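Local coordinates for YbgK (Escherichia coli, PDB 5DUD), which catalyses, as subunit C of 5-oxoprolinase, the cleavage of 5-oxoproline to L-glutamate coupled to ATP hydrolysis, at residues A[243-246]-A[247-251]; A[259-263]-A[264-268]; A[281-285]-A[286-290]. One frame throughout, in Å; residues are numbered along the deposited sequence.

Overall arrangement
The three contacts follow one another along the chain at turns leaving strands 243-245, 257-261 and 277-282, all of one seven-stranded mixed sheet. Contact 1 turns into a loop, contact 2 into helix 266-271 and contact 3 into helix 285-302. Contacts 1 and 2 have centres about 12 Å apart and touch: Val-244 CG1 lies 3.3 Å from Ile-261 CD1, and Met-246 CE lies 4.0 Å from Met-266 CE. Contact 2 lies about 10 Å from contact 3, centre to centre, where Ile-262 CG2 packs on Ala-288 CB at 3.5 Å. Contacts 1 and 3 do not touch; their nearest atoms are about 11 Å apart. Contact 2 thus bridges the other two.

Contact 1: A[243-246]-A[247-251]; sequences IVLM and NDAQT
Leu-245 and Ala-249 meet methylene against methyl across the turn that follows strand 243-245, with Leu-245 CB 3.8 Å from Ala-249 CB. Leu-245 holds its CG opposite the carbonyl carbon (chi1 -57°), and from there its CD2 reaches the same alanine methyl at 4.1 Å. That methyl, directed toward the strand end, also lies 3.5 Å from Met-246 O. Asn-247 and Asp-248 form the corner with the backbone angles of a type I turn, but no hydrogen bond closes it from Met-246 to Ala-249. Met-246 leaves the contact: bends at chi2 (-57°) and chi3 fold its thioether away from the turn, to pack on Met-266 and Leu-269 of helix 266-271 and on Tyr-209. Asn-247 carries its amide on the outer side of the corner, OD1 remaining 3.7 Å from Met-246 C, while ND2 donates to Cys-29 O and, weakly, to Ala-31 O. Asp-248 likewise points away, and its OD1 makes a salt bridge with Arg-206 NH1. Ser-27 OG is hydrogen-bonded to Ala-249 O. The chemistry is therefore divided: within these residues the alanine methyl meets the leucine and one backbone oxygen, whereas the polar ends face outward, so the shape of this buried turn probably depends on bonds to Ser-27, Cys-29, Ala-31 and Arg-206 more than on bonds of its own.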
loop_
_atom_site.group_PDB
_atom_site.type_symbol
_atom_site.label_atom_id
_atom_site.label_comp_id
_atom_site.label_asym_id
_atom_site.label_seq_id
_atom_site.Cartn_x
_atom_site.Cartn_y
_atom_site.Cartn_z
ATOM N N ILE A 243 9.946 -0.650 -11.091
ATOM C CA ILE A 243 9.648 -0.830 -9.663
ATOM C C ILE A 243 8.238 -1.411 -9.534
ATOM O O ILE A 243 7.278 -0.732 -9.897
ATOM C CB ILE A 243 9.777 0.508 -8.872
ATOM C CG1 ILE A 243 11.156 1.169 -9.115
ATOM C CG2 ILE A 243 9.539 0.281 -7.358
ATOM C CD1 ILE A 243 11.379 2.497 -8.366
ATOM N N VAL A 244 8.107 -2.627 -8.977
ATOM C CA VAL A 244 6.814 -3.289 -8.792
ATOM C C VAL A 244 6.258 -2.896 -7.433
ATOM O O VAL A 244 6.881 -3.190 -6.419
ATOM C CB VAL A 244 6.912 -4.830 -8.909
ATOM C CG1 VAL A 244 5.526 -5.460 -8.932
ATOM C CG2 VAL A 244 7.721 -5.256 -10.126
ATOM N N LEU A 245 5.078 -2.279 -7.399
ATOM C CA LEU A 245 4.469 -1.876 -6.132
ATOM C C LEU A 245 3.826 -3.082 -5.463
ATOM O O LEU A 245 3.189 -3.878 -6.153
ATOM C CB LEU A 245 3.426 -0.781 -6.367
ATOM C CG LEU A 245 3.946 0.474 -7.066
ATOM C CD1 LEU A 245 2.824 1.470 -7.298
ATOM C CD2 LEU A 245 5.065 1.122 -6.274
ATOM N N MET A 246 4.002 -3.234 -4.138
ATOM C CA MET A 246 3.442 -4.353 -3.378
ATOM C C MET A 246 2.356 -3.809 -2.418
ATOM O O MET A 246 1.753 -2.782 -2.726
ATOM C CB MET A 246 4.569 -5.131 -2.661
ATOM C CG MET A 246 5.652 -5.661 -3.595
ATOM S SD MET A 246 5.067 -6.746 -4.923
ATOM C CE MET A 246 4.668 -8.227 -4.000
ATOM N N ASN A 247 2.060 -4.499 -1.301
ATOM C CA ASN A 247 0.951 -4.125 -0.415
ATOM C C ASN A 247 1.178 -2.843 0.418
ATOM O O ASN A 247 0.243 -2.054 0.521
ATOM C CB ASN A 247 0.600 -5.280 0.519
ATOM C CG ASN A 247 0.211 -6.561 -0.188
ATOM O OD1 ASN A 247 0.673 -6.854 -1.296
ATOM N ND2 ASN A 247 -0.603 -7.388 0.453
ATOM N N ASP A 248 2.380 -2.625 0.995
ATOM C CA ASP A 248 2.671 -1.429 1.812
ATOM C C ASP A 248 3.047 -0.182 0.972
ATOM O O ASP A 248 3.350 0.859 1.562
ATOM C CB ASP A 248 3.807 -1.723 2.813
ATOM C CG ASP A 248 3.406 -2.642 3.943
ATOM O OD1 ASP A 248 2.471 -3.449 3.751
ATOM O OD2 ASP A 248 4.055 -2.588 5.010
ATOM N N ALA A 249 3.005 -0.252 -0.380
ATOM C CA ALA A 249 3.362 0.856 -1.281
ATOM C C ALA A 249 2.542 2.136 -1.080
ATOM O O ALA A 249 1.497 2.127 -0.432
ATOM C CB ALA A 249 3.188 0.418 -2.731
ATOM N N GLN A 250 3.024 3.223 -1.705
ATOM C CA GLN A 250 2.358 4.528 -1.747
ATOM C C GLN A 250 0.994 4.432 -2.412
ATOM O O GLN A 250 0.872 3.734 -3.421
ATOM C CB GLN A 250 3.193 5.522 -2.579
ATOM C CG GLN A 250 4.214 6.326 -1.819
ATOM C CD GLN A 250 4.706 7.467 -2.685
ATOM O OE1 GLN A 250 4.164 8.578 -2.653
ATOM N NE2 GLN A 250 5.668 7.198 -3.557
ATOM N N THR A 251 -0.007 5.190 -1.933
ATOM C CA THR A 251 -1.304 5.206 -2.609
ATOM C C THR A 251 -1.291 6.127 -3.851
ATOM O O THR A 251 -2.055 5.862 -4.772
ATOM C CB THR A 251 -2.413 5.629 -1.658
ATOM O OG1 THR A 251 -2.153 6.953 -1.202
ATOM C CG2 THR A 251 -2.563 4.680 -0.478
#

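Contact 2: A[259-263]-A[264-268]; sequences ACIIE and ADMYH
Ile-262 O faces two backbone donors, taking a hydrogen bond from Asp-265 N at 3.0 Å and a weak one from Met-266 N at 3.3 Å. The first is fairly straight, at 149° about the hydrogen, yet its donor stands 50° out of the carbonyl plane; the second is bent. Farther on, Asp-265 O accepts from His-268 N at 3.1 Å. Other polar groups find partners outside the turn: Glu-263 N donates to an acidic side chain of another protein's chain, Glu-263 OE1 has a long, weak ion pair with Arg-292, Tyr-267 OH is hydrogen-bonded to Leu-169 O, and His-268 ND1 makes a weak hydrogen bond with Gly-171 N. Asp-265 OD1 salt-bridges Arg-175 NH2. Alongside that carboxylate, pointing the same way, runs the Ile-262 side chain, whose CD1 is 3.8 Å from Asp-265 OD1 and 4.2 Å from Ala-264 CB; CG1 sits between the backbone N and carbonyl carbon (chi1 65°), which turns it to the helix side. Replacing Ile-262 with an alanine would probably open a gap beside Ala-264 and leave the carboxylate of Asp-265 without its apolar flank. On the strand side, Met-266 crosses Ile-261 at about a right angle, its folded chain bringing SD 3.9 Å from Ile-261 CG2. Strand 257-261, paired with strands 173-178 and 233-235, leaves the mixed sheet of this carboxyltransferase domain (cyclophilin-like clan) through a tight turn into a short helix, the first carbonyl past the strand taking one good and one weak bond from the amides leading into the helix.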
loop_
_atom_site.group_PDB
_atom_site.type_symbol
_atom_site.label_atom_id
_atom_site.label_comp_id
_atom_site.label_asym_id
_atom_site.label_seq_id
_atom_site.Cartn_x
_atom_site.Cartn_y
_atom_site.Cartn_z
ATOM N N ALA A 259 3.295 -1.470 -16.941
ATOM C CA ALA A 259 2.438 -2.656 -16.850
ATOM C C ALA A 259 1.832 -2.819 -15.461
ATOM O O ALA A 259 2.234 -2.130 -14.524
ATOM C CB ALA A 259 3.239 -3.896 -17.216
ATOM N N CYS A 260 0.842 -3.711 -15.340
ATOM C CA CYS A 260 0.176 -4.007 -14.072
ATOM C C CYS A 260 0.018 -5.512 -13.936
ATOM O O CYS A 260 -0.565 -6.142 -14.815
ATOM C CB CYS A 260 -1.171 -3.294 -13.972
ATOM S SG CYS A 260 -1.985 -3.476 -12.362
ATOM N N ILE A 261 0.577 -6.087 -12.864
ATOM C CA ILE A 261 0.510 -7.522 -12.586
ATOM C C ILE A 261 -0.895 -7.866 -12.076
ATOM O O ILE A 261 -1.465 -7.124 -11.269
ATOM C CB ILE A 261 1.621 -7.936 -11.584
ATOM C CG1 ILE A 261 3.019 -7.668 -12.194
ATOM C CG2 ILE A 261 1.502 -9.409 -11.172
ATOM C CD1 ILE A 261 4.004 -7.296 -11.231
ATOM N N ILE A 262 -1.452 -8.979 -12.575
ATOM C CA ILE A 262 -2.806 -9.411 -12.215
ATOM C C ILE A 262 -2.813 -9.973 -10.791
ATOM O O ILE A 262 -1.833 -10.584 -10.364
ATOM C CB ILE A 262 -3.413 -10.410 -13.247
ATOM C CG1 ILE A 262 -2.657 -11.775 -13.310
ATOM C CG2 ILE A 262 -3.489 -9.747 -14.624
ATOM C CD1 ILE A 262 -3.347 -12.853 -14.082
ATOM N N GLU A 263 -3.917 -9.755 -10.062
ATOM C CA GLU A 263 -4.086 -10.193 -8.668
ATOM C C GLU A 263 -3.890 -11.716 -8.474
ATOM O O GLU A 263 -3.424 -12.123 -7.412
ATOM C CB GLU A 263 -5.473 -9.773 -8.155
ATOM C CG GLU A 263 -5.686 -9.969 -6.662
ATOM C CD GLU A 263 -6.927 -9.284 -6.123
ATOM O OE1 GLU A 263 -7.838 -9.997 -5.644
ATOM O OE2 GLU A 263 -6.997 -8.035 -6.194
ATOM N N ALA A 264 -4.213 -12.540 -9.493
ATOM C CA ALA A 264 -4.035 -13.994 -9.414
ATOM C C ALA A 264 -2.548 -14.407 -9.390
ATOM O O ALA A 264 -2.247 -15.485 -8.883
ATOM C CB ALA A 264 -4.736 -14.671 -10.587
ATOM N N ASP A 265 -1.624 -13.571 -9.922
ATOM C CA ASP A 265 -0.185 -13.871 -9.965
ATOM C C ASP A 265 0.637 -13.076 -8.936
ATOM O O ASP A 265 1.840 -13.317 -8.820
ATOM C CB ASP A 265 0.366 -13.612 -11.382
ATOM C CG ASP A 265 0.001 -14.711 -12.361
ATOM O OD1 ASP A 265 -1.106 -15.279 -12.234
ATOM O OD2 ASP A 265 0.823 -15.004 -13.254
ATOM N N MET A 266 0.010 -12.160 -8.176
ATOM C CA MET A 266 0.719 -11.376 -7.157
ATOM C C MET A 266 1.381 -12.253 -6.092
ATOM O O MET A 266 2.418 -11.867 -5.568
ATOM C CB MET A 266 -0.237 -10.388 -6.459
ATOM C CG MET A 266 -0.537 -9.143 -7.267
ATOM S SD MET A 266 0.900 -8.072 -7.511
ATOM C CE MET A 266 1.156 -7.464 -5.859
ATOM N N TYR A 267 0.781 -13.414 -5.757
ATOM C CA TYR A 267 1.339 -14.313 -4.744
ATOM C C TYR A 267 2.708 -14.885 -5.166
ATOM O O TYR A 267 3.512 -15.189 -4.288
ATOM C CB TYR A 267 0.354 -15.450 -4.387
ATOM C CG TYR A 267 0.292 -16.628 -5.337
ATOM C CD1 TYR A 267 1.103 -17.739 -5.147
ATOM C CD2 TYR A 267 -0.678 -16.697 -6.328
ATOM C CE1 TYR A 267 1.015 -18.852 -5.981
ATOM C CE2 TYR A 267 -0.785 -17.808 -7.162
ATOM C CZ TYR A 267 0.057 -18.892 -6.978
ATOM O OH TYR A 267 -0.041 -19.974 -7.823
ATOM N N HIS A 268 2.993 -15.001 -6.482
ATOM C CA HIS A 268 4.283 -15.525 -6.948
ATOM C C HIS A 268 5.472 -14.605 -6.582
ATOM O O HIS A 268 6.546 -15.120 -6.275
ATOM C CB HIS A 268 4.292 -15.756 -8.469
ATOM C CG HIS A 268 3.442 -16.895 -8.935
ATOM N ND1 HIS A 268 4.005 -18.056 -9.429
ATOM C CD2 HIS A 268 2.095 -17.002 -9.002
ATOM C CE1 HIS A 268 2.990 -18.833 -9.770
ATOM N NE2 HIS A 268 1.822 -18.233 -9.544
#

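Contact 3: A[281-285]-A[286-290]; sequences VQCSL and EEALK
Cys-283, the first residue beyond strand 277-282, turns its sulfur against the first turn of the coming helix: with SG trans to the backbone N (chi1 -169°), it rests 3.8 Å from Glu-287 CB and 4.2 Å from Ala-288 CB. The main chain of the cysteine is hydrogen-bonded to Ala-176, so the sulfur reaches out from a position still tied to strand 173-178. Ser-284 comes next and occupies the N-cap of helix 285-302. Its OG accepts a weak hydrogen bond from Glu-286 N at 3.4 Å, bent to 135° at the hydrogen, and so serves one of the backbone amides that have no carbonyl a turn earlier. Glu-287, extended beyond CG, lies along the serine, with CG 3.9 Å and OE1 3.8 Å from Ser-284 CB. Its carboxylate does not come within hydrogen-bonding distance of Ser-284 N, so this is a simple N-cap and the reciprocal bond of a capping box is missing. The junction is a strand-to-helix turn, at which the sheet passes into the long C-terminal helix of the chain. Ser-284 O then opens the regular helical pattern, receiving Ala-288 N at 2.7 Å almost straight along the carbonyl (161°). Leu-285 repeats this bond, its O accepting Leu-289 N at 2.9 Å with the donor tilted out of the carbonyl plane. The two leucine side chains lie side by side and point the same way, Leu-285 CG being 3.9 Å from Leu-289 CD1. Leu-285 also packs on an apolar side chain of another protein's chain, and Ala-288 and Leu-289 each pack on an acidic side chain of that chain.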
loop_
_atom_site.group_PDB
_atom_site.type_symbol
_atom_site.label_atom_id
_atom_site.label_comp_id
_atom_site.label_asym_id
_atom_site.label_seq_id
_atom_site.Cartn_x
_atom_site.Cartn_y
_atom_site.Cartn_z
ATOM N N VAL A 281 4.865 -12.135 -18.600
ATOM C CA VAL A 281 4.083 -12.724 -19.685
ATOM C C VAL A 281 2.996 -11.719 -20.087
ATOM O O VAL A 281 2.291 -11.212 -19.218
ATOM C CB VAL A 281 3.482 -14.089 -19.245
ATOM C CG1 VAL A 281 2.438 -14.593 -20.246
ATOM C CG2 VAL A 281 4.573 -15.131 -19.043
ATOM N N GLN A 282 2.837 -11.444 -21.392
ATOM C CA GLN A 282 1.792 -10.518 -21.860
ATOM C C GLN A 282 0.420 -11.198 -21.747
ATOM O O GLN A 282 0.228 -12.296 -22.275
ATOM C CB GLN A 282 2.059 -10.051 -23.294
ATOM C CG GLN A 282 1.297 -8.773 -23.661
ATOM C CD GLN A 282 1.728 -8.151 -24.971
ATOM O OE1 GLN A 282 2.807 -8.428 -25.507
ATOM N NE2 GLN A 282 0.897 -7.269 -25.507
ATOM N N CYS A 283 -0.502 -10.556 -21.018
ATOM C CA CYS A 283 -1.806 -11.093 -20.686
ATOM C C CYS A 283 -2.930 -10.348 -21.408
ATOM O O CYS A 283 -2.692 -9.389 -22.140
ATOM C CB CYS A 283 -1.991 -11.027 -19.172
ATOM S SG CYS A 283 -3.421 -11.950 -18.555
ATOM N N SER A 284 -4.169 -10.811 -21.168
ATOM C CA SER A 284 -5.420 -10.271 -21.707
ATOM C C SER A 284 -6.444 -10.073 -20.570
ATOM O O SER A 284 -6.355 -10.725 -19.529
ATOM C CB SER A 284 -5.968 -11.206 -22.784
ATOM O OG SER A 284 -7.382 -11.159 -22.896
ATOM N N LEU A 285 -7.430 -9.197 -20.787
ATOM C CA LEU A 285 -8.412 -8.868 -19.752
ATOM C C LEU A 285 -9.291 -10.081 -19.391
ATOM O O LEU A 285 -9.553 -10.282 -18.207
ATOM C CB LEU A 285 -9.278 -7.667 -20.186
ATOM C CG LEU A 285 -10.089 -6.970 -19.093
ATOM C CD1 LEU A 285 -9.185 -6.298 -18.069
ATOM C CD2 LEU A 285 -11.041 -5.942 -19.692
ATOM N N GLU A 286 -9.717 -10.897 -20.382
ATOM C CA GLU A 286 -10.525 -12.099 -20.120
ATOM C C GLU A 286 -9.695 -13.135 -19.371
ATOM O O GLU A 286 -10.210 -13.790 -18.466
ATOM C CB GLU A 286 -11.077 -12.696 -21.433
ATOM C CG GLU A 286 -11.811 -14.029 -21.300
ATOM C CD GLU A 286 -12.867 -14.123 -20.215
ATOM O OE1 GLU A 286 -13.593 -13.127 -19.996
ATOM O OE2 GLU A 286 -12.977 -15.203 -19.591
ATOM N N GLU A 287 -8.401 -13.226 -19.696
ATOM C CA GLU A 287 -7.501 -14.156 -19.019
ATOM C C GLU A 287 -7.228 -13.671 -17.593
ATOM O O GLU A 287 -7.250 -14.468 -16.655
ATOM C CB GLU A 287 -6.181 -14.321 -19.790
ATOM C CG GLU A 287 -6.342 -14.792 -21.225
ATOM C CD GLU A 287 -5.035 -14.943 -21.985
ATOM O OE1 GLU A 287 -5.074 -14.900 -23.236
ATOM O OE2 GLU A 287 -3.970 -15.061 -21.337
ATOM N N ALA A 288 -7.029 -12.358 -17.425
ATOM C CA ALA A 288 -6.791 -11.757 -16.118
ATOM C C ALA A 288 -7.987 -11.921 -15.179
ATOM O O ALA A 288 -7.781 -12.093 -13.980
ATOM C CB ALA A 288 -6.467 -10.283 -16.281
ATOM N N LEU A 289 -9.220 -11.826 -15.717
ATOM C CA LEU A 289 -10.459 -11.952 -14.942
ATOM C C LEU A 289 -10.812 -13.412 -14.662
ATOM O O LEU A 289 -11.291 -13.703 -13.566
ATOM C CB LEU A 289 -11.625 -11.258 -15.659
ATOM C CG LEU A 289 -11.559 -9.731 -15.673
ATOM C CD1 LEU A 289 -12.396 -9.153 -16.805
ATOM C CD2 LEU A 289 -11.927 -9.130 -14.308
ATOM N N LYS A 290 -10.592 -14.329 -15.631
ATOM C CA LYS A 290 -10.856 -15.761 -15.427
ATOM C C LYS A 290 -9.852 -16.329 -14.418
ATOM O O LYS A 290 -10.230 -17.148 -13.582
ATOM C CB LYS A 290 -10.791 -16.541 -16.751
#